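Local coordinates for 3'-5'-exonuclease (Saccharomyces cerevisiae, PDB 3E2V), which probably acts as a magnesium-dependent nuclease of the TatD family, nicking double-stranded DNA internally and degrading it from the 3' end, at residues R157-I162 with Y197-H202; R248-H253 with P270-G275; R282-L287 with T312-Q317. All blocks are in the same frame, centred on the assembly; numbering follows the deposited sequence.

Interaction 1: R157-I162 with Y197-H202; sequences RSIGEI and YPLFLH
F200 N and I159 O make the straightest hydrogen bond joining 157-162 to 197-202, 2.8 Å long with an N-H...O angle of 174°. The other backbone bonds run from I159 N to P198 O, from I162 N to F200 O and from H202 N to I162 O, as in neighbouring parallel strands. The chain turns a corner at the cis peptide bond before E161. The register skips that residue, so I162 pairs with L201, and F200 O has the CA atoms of both G160 and E161 close by.

S158 adds a side-chain bond: its OG lies anti to the backbone N (chi1 -177°) and donates over 2.9 Å to P198 O from well above the carbonyl plane, while I159 N reaches the same oxygen nearly along the C=O axis. Two donors therefore grip one acceptor.

Apolar packing fills the face carrying I159, L199, I162 and L201; helix 174-187 packs on the last three. I159 CB lies 3.9 Å from L199 CD2, and I162 CG1 meets L201 CD2 at 3.8 Å. I159 CD1 also touches Y197 CB, the two side chains crossing at about a right angle.

E161 was built in two conformers; what follows holds for one. Its CG sits in the plane of the F200 ring, at the edge. E161 OE1 takes a weak 3.5 Å bond from H202 ND1, whose ring is held at NE2 by D165. A magnesium-bound water donates to E161 OE1 over 2.6 Å and also bonds to H202 ND1, putting E161 in the second shell of the ion. Another structure of this protein has E161 binding magnesium. Apolar and hydroxyl contacts along the strands give way, at the corner, to a carboxylate that here meets the metal through a water.

Interaction 2: R248-H253 with P270-G275; sequences RKLVVH and PNIFIG. With MG (magnesium ion), chain E.
K249 bends at its second torsion (chi2 -57°), which brings K249 CD to 3.7 Å from F273 CE2 and close to N271 OD1. I272 bends likewise (chi2 -77°), turning I272 CD1 to meet L250 CB at 3.7 Å and to touch V252 CG2. K249 NZ itself goes to D247 O. N271 lays CB against R248 O, and a water donates to that oxygen while accepting a weak bond from N271 ND2, which has another weak partner in P246 O. An alanine in place of N271 would probably leave K249 CD less well covered and this water without its second partner.

Four backbone bonds, L250 N to N271 O, F273 N to L250 O, V252 N to F273 O and G275 N to V252 O, hold the strands parallel. V252 N to F273 O is 2.8 Å long and nearly straight at 172°. V251 and F273 face helix 377-392, on the face away from L250, V252 and I272.

Just after V252, H253 NE2 binds magnesium at 2.2 Å. D303 and four waters complete six ligands, one of the waters rather distant, and E301 holds H253 ND1. Strand 250-252, helix 259-268 and strand 272-276 form a beta-alpha-beta crossover of the TIM barrel, with its metal site at the C-terminal end of the strands, as in metallo-dependent hydrolases.

Interaction 3: R282-L287 with T312-Q317; sequences RTEENL and THASFQ
A capping box at the start of helix 284-291 sits beside the type I turn H313-F316 that leads into helix 316-325, and R282, L287, H313 and A314 make most of the contact between them. T283 is the N-cap: its OG1 accepts from N286 N at 3.0 Å, and N286 OD1 answers by accepting from T283 N, with a weaker bond from R282 N as well. The two reciprocal bonds close the first turn of helix 284-291.

A single hydrogen bond crosses the gap. A314 N donates to R282 O over 2.8 Å, nearly straight at 172°, approaching from above the carbonyl plane. Next to it, A314 CB fits against the first turn of the capped helix, 3.6 Å from both T283 C and E284 N, and L287 CD1 reaches A314 CB at 3.8 Å. L287 carries this small apolar patch inward, onto Y318 and V372, while S315 leans on V368 of helix 362-373. Q317 NE2 folds back to A314 O, meeting it in the carbonyl plane and tying the turn to the helix that follows.

The disulfide C279-C307 links the chain a little ahead of both segments, so a covalent tie lies close to these noncovalent ones. R282 NE makes a weak bond to C279 O.

R282 and H313 run side by side, pointing the same way. The arginine chain bends at chi3, and the guanidinium stands 88° from the imidazole plane, so the two flat groups do not stack. The aliphatic part does the touching instead, in a CH-pi contact: R282 CG lies 3.5 Å from the centroid of the H313 ring, almost exactly on the ring normal.

Overall arrangement
Interactions 1 and 2 are both buried in the barrel sheet and meet side by side, because strands 199-204 and 250-252 are neighbours: L201 N probably bonds to V251 O, and the F200 ring stacks on that of H253. Both pair parallel strands through backbone bonds and apolar side chains, and both end at the metal site, sharing one water. Interaction 3 is different. Its centre lies about 23 Å from that of interaction 2 and 28 Å from that of interaction 1, and it joins the capped start of helix 284-291 to the turn leading into helix 316-325, nearer the surface, with one crossing hydrogen bond. Strand 272-276 leads on to helix 284-291, linking interaction 2 to interaction 3.

Interaction 1: R157-I162 with Y197-H202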
loop_
_atom_site.group_PDB
_atom_site.type_symbol
_atom_site.label_atom_id
_atom_site.label_comp_id
_atom_site.label_asym_id
_atom_site.label_seq_id
_atom_site.Cartn_x
_atom_site.Cartn_y
_atom_site.Cartn_z
ATOM N N ARG A 157 4.864 -6.085 -9.025
ATOM C CA ARG A 157 5.933 -5.062 -9.006
ATOM C C ARG A 157 6.488 -4.709 -7.629
ATOM O O ARG A 157 7.451 -3.967 -7.552
ATOM C CB ARG A 157 5.479 -3.752 -9.683
ATOM C CG ARG A 157 5.190 -3.836 -11.191
ATOM C CD ARG A 157 6.423 -4.187 -12.010
ATOM N NE ARG A 157 6.109 -4.308 -13.439
ATOM C CZ ARG A 157 6.170 -3.310 -14.322
ATOM N NH1 ARG A 157 6.526 -2.087 -13.947
ATOM N NH2 ARG A 157 5.858 -3.535 -15.596
ATOM N N SER A 158 5.910 -5.236 -6.551
ATOM C CA SER A 158 6.388 -4.862 -5.219
ATOM C C SER A 158 6.029 -5.945 -4.213
ATOM O O SER A 158 4.962 -6.558 -4.305
ATOM C CB SER A 158 5.745 -3.530 -4.791
ATOM O OG SER A 158 6.240 -3.085 -3.520
ATOM N N ILE A 159 6.927 -6.186 -3.258
ATOM C CA ILE A 159 6.690 -7.144 -2.178
ATOM C C ILE A 159 6.083 -6.392 -1.001
ATOM O O ILE A 159 6.684 -5.436 -0.501
ATOM C CB ILE A 159 8.004 -7.875 -1.807
ATOM C CG1 ILE A 159 8.391 -8.824 -2.959
ATOM C CG2 ILE A 159 7.867 -8.623 -0.484
ATOM C CD1 ILE A 159 9.860 -9.292 -2.922
ATOM N N GLY A 160 4.900 -6.823 -0.579
ATOM C CA GLY A 160 4.155 -6.161 0.491
ATOM C C GLY A 160 2.685 -6.474 0.300
ATOM O O GLY A 160 2.363 -7.222 -0.617
ATOM N N GLU A 161 1.772 -5.961 1.133
ATOM C CA GLU A 161 2.049 -5.118 2.297
ATOM C C GLU A 161 2.615 -5.948 3.437
ATOM O O GLU A 161 1.943 -6.877 3.872
ATOM C CB GLU A 161 0.736 -4.516 2.792
ATOM C CG GLU A 161 0.204 -3.412 1.937
ATOM C CD GLU A 161 -0.933 -2.655 2.595
ATOM O OE1 GLU A 161 -0.777 -2.204 3.752
ATOM O OE2 GLU A 161 -1.982 -2.513 1.940
ATOM N N ILE A 162 3.811 -5.609 3.926
ATOM C CA ILE A 162 4.375 -6.281 5.100
ATOM C C ILE A 162 4.823 -5.244 6.123
ATOM O O ILE A 162 5.165 -4.116 5.762
ATOM C CB ILE A 162 5.546 -7.225 4.723
ATOM C CG1 ILE A 162 6.695 -6.464 4.052
ATOM C CG2 ILE A 162 5.046 -8.349 3.794
ATOM C CD1 ILE A 162 7.943 -7.325 3.787
ATOM N N TYR A 197 13.195 -5.991 -6.058
ATOM C CA TYR A 197 11.824 -5.484 -5.910
ATOM C C TYR A 197 11.721 -4.453 -4.794
ATOM O O TYR A 197 12.303 -4.637 -3.721
ATOM C CB TYR A 197 10.861 -6.623 -5.591
ATOM C CG TYR A 197 10.211 -7.244 -6.804
ATOM C CD1 TYR A 197 10.978 -7.804 -7.829
ATOM C CD2 TYR A 197 8.828 -7.293 -6.920
ATOM C CE1 TYR A 197 10.364 -8.373 -8.955
ATOM C CE2 TYR A 197 8.205 -7.855 -8.047
ATOM C CZ TYR A 197 8.978 -8.392 -9.049
ATOM O OH TYR A 197 8.367 -8.951 -10.166
ATOM N N PRO A 198 10.985 -3.362 -5.031
ATOM C CA PRO A 198 10.749 -2.413 -3.940
ATOM C C PRO A 198 9.820 -3.034 -2.903
ATOM O O PRO A 198 8.968 -3.875 -3.254
ATOM C CB PRO A 198 10.068 -1.231 -4.647
ATOM C CG PRO A 198 9.384 -1.844 -5.856
ATOM C CD PRO A 198 10.348 -2.935 -6.298
ATOM N N LEU A 199 9.975 -2.616 -1.642
ATOM C CA LEU A 199 9.125 -3.092 -0.564
ATOM C C LEU A 199 8.014 -2.099 -0.279
ATOM O O LEU A 199 8.246 -0.882 -0.210
ATOM C CB LEU A 199 9.940 -3.357 0.710
ATOM C CG LEU A 199 11.076 -4.386 0.585
ATOM C CD1 LEU A 199 11.758 -4.565 1.939
ATOM C CD2 LEU A 199 10.547 -5.716 0.129
ATOM N N PHE A 200 6.816 -2.638 -0.099
ATOM C CA PHE A 200 5.632 -1.867 0.220
ATOM C C PHE A 200 5.295 -2.180 1.668
ATOM O O PHE A 200 4.792 -3.265 1.987
ATOM C CB PHE A 200 4.512 -2.247 -0.767
ATOM C CG PHE A 200 3.302 -1.364 -0.691
ATOM C CD1 PHE A 200 3.287 -0.122 -1.306
ATOM C CD2 PHE A 200 2.189 -1.767 -0.005
ATOM C CE1 PHE A 200 2.161 0.684 -1.241
ATOM C CE2 PHE A 200 1.053 -0.947 0.076
ATOM C CZ PHE A 200 1.040 0.270 -0.556
ATOM N N LEU A 201 5.633 -1.239 2.545
ATOM C CA LEU A 201 5.712 -1.491 3.983
ATOM C C LEU A 201 4.577 -0.817 4.730
ATOM O O LEU A 201 4.187 0.308 4.420
ATOM C CB LEU A 201 7.061 -0.995 4.486
ATOM C CG LEU A 201 8.311 -1.646 3.897
ATOM C CD1 LEU A 201 9.551 -0.777 4.113
ATOM C CD2 LEU A 201 8.503 -3.083 4.393
ATOM N N HIS A 202 4.057 -1.547 5.714
ATOM C CA HIS A 202 2.993 -1.078 6.608
ATOM C C HIS A 202 3.601 -0.805 7.985
ATOM O O HIS A 202 4.310 -1.639 8.553
ATOM C CB HIS A 202 1.875 -2.131 6.682
ATOM C CG HIS A 202 0.709 -1.724 7.528
ATOM N ND1 HIS A 202 -0.397 -1.088 7.011
ATOM C CD2 HIS A 202 0.472 -1.877 8.852
ATOM C CE1 HIS A 202 -1.257 -0.842 7.985
ATOM N NE2 HIS A 202 -0.754 -1.314 9.111
HETATM O O HOH W 1 -2.577 -0.712 4.930
#

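Interaction 2: R248-H253 with P270-G275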
loop_
_atom_site.group_PDB
_atom_site.type_symbol
_atom_site.label_atom_id
_atom_site.label_comp_id
_atom_site.label_asym_id
_atom_site.label_seq_id
_atom_site.Cartn_x
_atom_site.Cartn_y
_atom_site.Cartn_z
ATOM N N ARG A 248 17.589 -0.822 -3.486
ATOM C CA ARG A 248 16.217 -1.238 -3.160
ATOM C C ARG A 248 15.455 -0.100 -2.480
ATOM O O ARG A 248 15.950 0.541 -1.536
ATOM C CB ARG A 248 16.217 -2.496 -2.274
ATOM C CG ARG A 248 14.941 -2.701 -1.459
ATOM C CD ARG A 248 14.932 -4.085 -0.840
ATOM N NE ARG A 248 14.149 -5.014 -1.649
ATOM C CZ ARG A 248 13.953 -6.287 -1.327
ATOM N NH1 ARG A 248 14.537 -6.812 -0.256
ATOM N NH2 ARG A 248 13.173 -7.051 -2.075
ATOM N N LYS A 249 14.244 0.144 -2.980
ATOM C CA LYS A 249 13.405 1.212 -2.435
ATOM C C LYS A 249 12.473 0.661 -1.366
ATOM O O LYS A 249 11.976 -0.469 -1.476
ATOM C CB LYS A 249 12.621 1.921 -3.549
ATOM C CG LYS A 249 13.495 2.415 -4.726
ATOM C CD LYS A 249 14.613 3.358 -4.304
ATOM C CE LYS A 249 15.328 3.958 -5.525
ATOM N NZ LYS A 249 16.033 2.948 -6.374
ATOM N N LEU A 250 12.263 1.459 -0.326
ATOM C CA LEU A 250 11.564 1.046 0.874
ATOM C C LEU A 250 10.432 2.044 1.078
ATOM O O LEU A 250 10.661 3.150 1.541
ATOM C CB LEU A 250 12.534 1.094 2.067
ATOM C CG LEU A 250 13.816 0.263 1.905
ATOM C CD1 LEU A 250 14.749 0.498 3.081
ATOM C CD2 LEU A 250 13.506 -1.225 1.779
ATOM N N VAL A 251 9.219 1.653 0.698
ATOM C CA VAL A 251 8.091 2.577 0.680
ATOM C C VAL A 251 7.231 2.357 1.904
ATOM O O VAL A 251 6.685 1.260 2.099
ATOM C CB VAL A 251 7.260 2.388 -0.610
ATOM C CG1 VAL A 251 6.010 3.267 -0.583
ATOM C CG2 VAL A 251 8.121 2.672 -1.856
ATOM N N VAL A 252 7.142 3.388 2.749
ATOM C CA VAL A 252 6.301 3.322 3.930
ATOM C C VAL A 252 4.923 3.888 3.589
ATOM O O VAL A 252 4.732 5.110 3.553
ATOM C CB VAL A 252 6.955 4.069 5.137
ATOM C CG1 VAL A 252 6.086 3.907 6.410
ATOM C CG2 VAL A 252 8.397 3.594 5.381
ATOM N N HIS A 253 3.976 2.980 3.358
ATOM C CA HIS A 253 2.600 3.277 2.907
ATOM C C HIS A 253 1.803 4.008 3.983
ATOM O O HIS A 253 1.982 3.777 5.187
ATOM C CB HIS A 253 1.926 1.920 2.487
ATOM C CG HIS A 253 0.420 1.904 2.392
ATOM N ND1 HIS A 253 -0.306 2.764 1.588
ATOM C CD2 HIS A 253 -0.487 1.049 2.940
ATOM C CE1 HIS A 253 -1.595 2.470 1.680
ATOM N NE2 HIS A 253 -1.734 1.440 2.500
ATOM N N PRO A 270 18.451 6.485 2.854
ATOM C CA PRO A 270 18.084 7.456 1.827
ATOM C C PRO A 270 17.033 6.898 0.875
ATOM O O PRO A 270 16.416 7.652 0.125
ATOM C CB PRO A 270 19.411 7.703 1.085
ATOM C CG PRO A 270 20.230 6.523 1.378
ATOM C CD PRO A 270 19.879 6.135 2.775
ATOM N N ASN A 271 16.833 5.580 0.927
ATOM C CA ASN A 271 15.884 4.900 0.034
ATOM C C ASN A 271 14.505 4.671 0.653
ATOM O O ASN A 271 13.680 3.981 0.063
ATOM C CB ASN A 271 16.492 3.583 -0.458
ATOM C CG ASN A 271 17.571 3.795 -1.521
ATOM O OD1 ASN A 271 17.554 4.790 -2.240
ATOM N ND2 ASN A 271 18.503 2.850 -1.619
ATOM N N ILE A 272 14.275 5.261 1.826
ATOM C CA ILE A 272 12.941 5.312 2.442
ATOM C C ILE A 272 12.119 6.389 1.742
ATOM O O ILE A 272 12.578 7.529 1.561
ATOM C CB ILE A 272 13.044 5.608 3.950
ATOM C CG1 ILE A 272 13.375 4.326 4.718
ATOM C CG2 ILE A 272 11.742 6.262 4.505
ATOM C CD1 ILE A 272 12.200 3.364 4.908
ATOM N N PHE A 273 10.909 6.005 1.340
ATOM C CA PHE A 273 9.922 6.933 0.793
ATOM C C PHE A 273 8.696 6.899 1.680
ATOM O O PHE A 273 8.434 5.883 2.330
ATOM C CB PHE A 273 9.530 6.539 -0.640
ATOM C CG PHE A 273 10.627 6.728 -1.622
ATOM C CD1 PHE A 273 10.643 7.851 -2.437
ATOM C CD2 PHE A 273 11.657 5.809 -1.696
ATOM C CE1 PHE A 273 11.680 8.059 -3.328
ATOM C CE2 PHE A 273 12.713 5.993 -2.580
ATOM C CZ PHE A 273 12.730 7.125 -3.390
ATOM N N ILE A 274 7.922 7.986 1.659
ATOM C CA ILE A 274 6.771 8.137 2.553
ATOM C C ILE A 274 5.512 8.309 1.720
ATOM O O ILE A 274 5.400 9.259 0.932
ATOM C CB ILE A 274 6.932 9.366 3.478
ATOM C CG1 ILE A 274 8.282 9.350 4.233
ATOM C CG2 ILE A 274 5.747 9.467 4.416
ATOM C CD1 ILE A 274 8.494 8.185 5.236
ATOM N N GLY A 275 4.577 7.369 1.869
ATOM C CA GLY A 275 3.277 7.453 1.196
ATOM C C GLY A 275 2.298 8.336 1.955
ATOM O O GLY A 275 2.127 8.201 3.176
HETATM MG MG MG E . -3.734 0.819 3.209
HETATM O O HOH W 2 18.229 -0.070 -0.076
HETATM O O HOH W 3 -5.556 -0.010 3.698
HETATM O O HOH W 4 -3.886 1.911 4.891
HETATM O O HOH W 5 -3.658 -0.603 1.724
HETATM O O HOH W 1 -2.577 -0.712 4.930
#

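Interaction 3: R282-L287 with T312-Q317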
loop_
_atom_site.group_PDB
_atom_site.type_symbol
_atom_site.label_atom_id
_atom_site.label_comp_id
_atom_site.label_asym_id
_atom_site.label_seq_id
_atom_site.Cartn_x
_atom_site.Cartn_y
_atom_site.Cartn_z
ATOM N N ARG A 282 -5.274 14.530 8.002
ATOM C CA ARG A 282 -6.525 14.767 8.731
ATOM C C ARG A 282 -6.465 15.899 9.732
ATOM O O ARG A 282 -7.437 16.648 9.875
ATOM C CB ARG A 282 -7.005 13.484 9.406
ATOM C CG ARG A 282 -7.667 12.526 8.413
ATOM C CD ARG A 282 -8.134 11.263 9.076
ATOM N NE ARG A 282 -6.985 10.504 9.551
ATOM C CZ ARG A 282 -7.019 9.222 9.889
ATOM N NH1 ARG A 282 -8.155 8.538 9.802
ATOM N NH2 ARG A 282 -5.905 8.637 10.315
ATOM N N THR A 283 -5.348 16.021 10.439
ATOM C CA THR A 283 -5.217 17.066 11.463
ATOM C C THR A 283 -4.146 18.089 11.104
ATOM O O THR A 283 -3.300 17.849 10.234
ATOM C CB THR A 283 -4.816 16.468 12.814
ATOM O OG1 THR A 283 -3.456 16.014 12.733
ATOM C CG2 THR A 283 -5.724 15.308 13.198
ATOM N N GLU A 284 -4.138 19.228 11.796
ATOM C CA GLU A 284 -3.077 20.216 11.562
ATOM C C GLU A 284 -1.681 19.641 11.859
ATOM O O GLU A 284 -0.720 19.935 11.140
ATOM C CB GLU A 284 -3.334 21.514 12.338
ATOM C CG GLU A 284 -4.225 22.486 11.585
ATOM C CD GLU A 284 -4.295 23.851 12.254
ATOM O OE1 GLU A 284 -3.444 24.142 13.126
ATOM O OE2 GLU A 284 -5.205 24.632 11.898
ATOM N N GLU A 285 -1.583 18.791 12.883
ATOM C CA GLU A 285 -0.327 18.085 13.173
ATOM C C GLU A 285 0.113 17.232 11.987
ATOM O O GLU A 285 1.281 17.285 11.592
ATOM C CB GLU A 285 -0.429 17.231 14.442
ATOM C CG GLU A 285 0.869 16.488 14.800
ATOM C CD GLU A 285 0.683 15.400 15.853
ATOM O OE1 GLU A 285 -0.450 15.232 16.390
ATOM O OE2 GLU A 285 1.685 14.698 16.137
ATOM N N ASN A 286 -0.808 16.440 11.433
ATOM C CA ASN A 286 -0.513 15.664 10.211
ATOM C C ASN A 286 0.050 16.562 9.099
ATOM O O ASN A 286 1.016 16.200 8.418
ATOM C CB ASN A 286 -1.778 15.004 9.639
ATOM C CG ASN A 286 -2.334 13.855 10.479
ATOM O OD1 ASN A 286 -3.550 13.634 10.478
ATOM N ND2 ASN A 286 -1.469 13.084 11.140
ATOM N N LEU A 287 -0.581 17.711 8.863
ATOM C CA LEU A 287 -0.122 18.591 7.800
ATOM C C LEU A 287 1.295 19.102 8.070
ATOM O O LEU A 287 2.106 19.181 7.151
ATOM C CB LEU A 287 -1.093 19.768 7.590
ATOM C CG LEU A 287 -2.560 19.442 7.287
ATOM C CD1 LEU A 287 -3.307 20.761 7.074
ATOM C CD2 LEU A 287 -2.701 18.528 6.069
ATOM N N THR A 312 -14.495 17.777 7.770
ATOM C CA THR A 312 -14.026 17.844 9.146
ATOM C C THR A 312 -12.515 17.613 9.294
ATOM O O THR A 312 -12.005 17.500 10.424
ATOM C CB THR A 312 -14.761 16.810 10.008
ATOM O OG1 THR A 312 -14.663 15.510 9.397
ATOM C CG2 THR A 312 -16.244 17.189 10.158
ATOM N N HIS A 313 -11.804 17.513 8.169
ATOM C CA HIS A 313 -10.340 17.343 8.171
ATOM C C HIS A 313 -9.630 18.667 7.907
ATOM O O HIS A 313 -10.146 19.509 7.154
ATOM C CB HIS A 313 -9.922 16.324 7.096
ATOM C CG HIS A 313 -10.428 14.937 7.346
ATOM N ND1 HIS A 313 -10.454 13.964 6.366
ATOM C CD2 HIS A 313 -10.924 14.357 8.468
ATOM C CE1 HIS A 313 -10.934 12.843 6.878
ATOM N NE2 HIS A 313 -11.240 13.057 8.147
ATOM N N ALA A 314 -8.432 18.831 8.470
ATOM C CA ALA A 314 -7.665 20.071 8.263
ATOM C C ALA A 314 -7.305 20.286 6.791
ATOM O O ALA A 314 -7.089 21.417 6.350
ATOM C CB ALA A 314 -6.430 20.076 9.103
ATOM N N SER A 315 -7.265 19.197 6.027
ATOM C CA SER A 315 -6.989 19.231 4.608
ATOM C C SER A 315 -8.077 19.928 3.773
ATOM O O SER A 315 -7.784 20.447 2.687
ATOM C CB SER A 315 -6.846 17.788 4.125
ATOM O OG SER A 315 -7.962 17.030 4.558
ATOM N N PHE A 316 -9.328 19.894 4.240
ATOM C CA PHE A 316 -10.431 20.332 3.393
ATOM C C PHE A 316 -10.305 21.775 2.956
ATOM O O PHE A 316 -10.695 22.107 1.838
ATOM C CB PHE A 316 -11.815 20.129 4.024
ATOM C CG PHE A 316 -12.927 20.280 3.028
ATOM C CD1 PHE A 316 -13.274 19.220 2.193
ATOM C CD2 PHE A 316 -13.611 21.486 2.890
ATOM C CE1 PHE A 316 -14.285 19.360 1.233
ATOM C CE2 PHE A 316 -14.605 21.626 1.931
ATOM C CZ PHE A 316 -14.952 20.557 1.114
ATOM N N GLN A 317 -9.756 22.622 3.817
ATOM C CA GLN A 317 -9.652 24.039 3.475
ATOM C C GLN A 317 -8.995 24.299 2.115
ATOM O O GLN A 317 -9.349 25.249 1.417
ATOM C CB GLN A 317 -8.948 24.804 4.584
ATOM C CG GLN A 317 -7.523 24.392 4.822
ATOM C CD GLN A 317 -6.978 25.038 6.058
ATOM O OE1 GLN A 317 -6.778 26.256 6.092
ATOM N NE2 GLN A 317 -6.743 24.236 7.097
#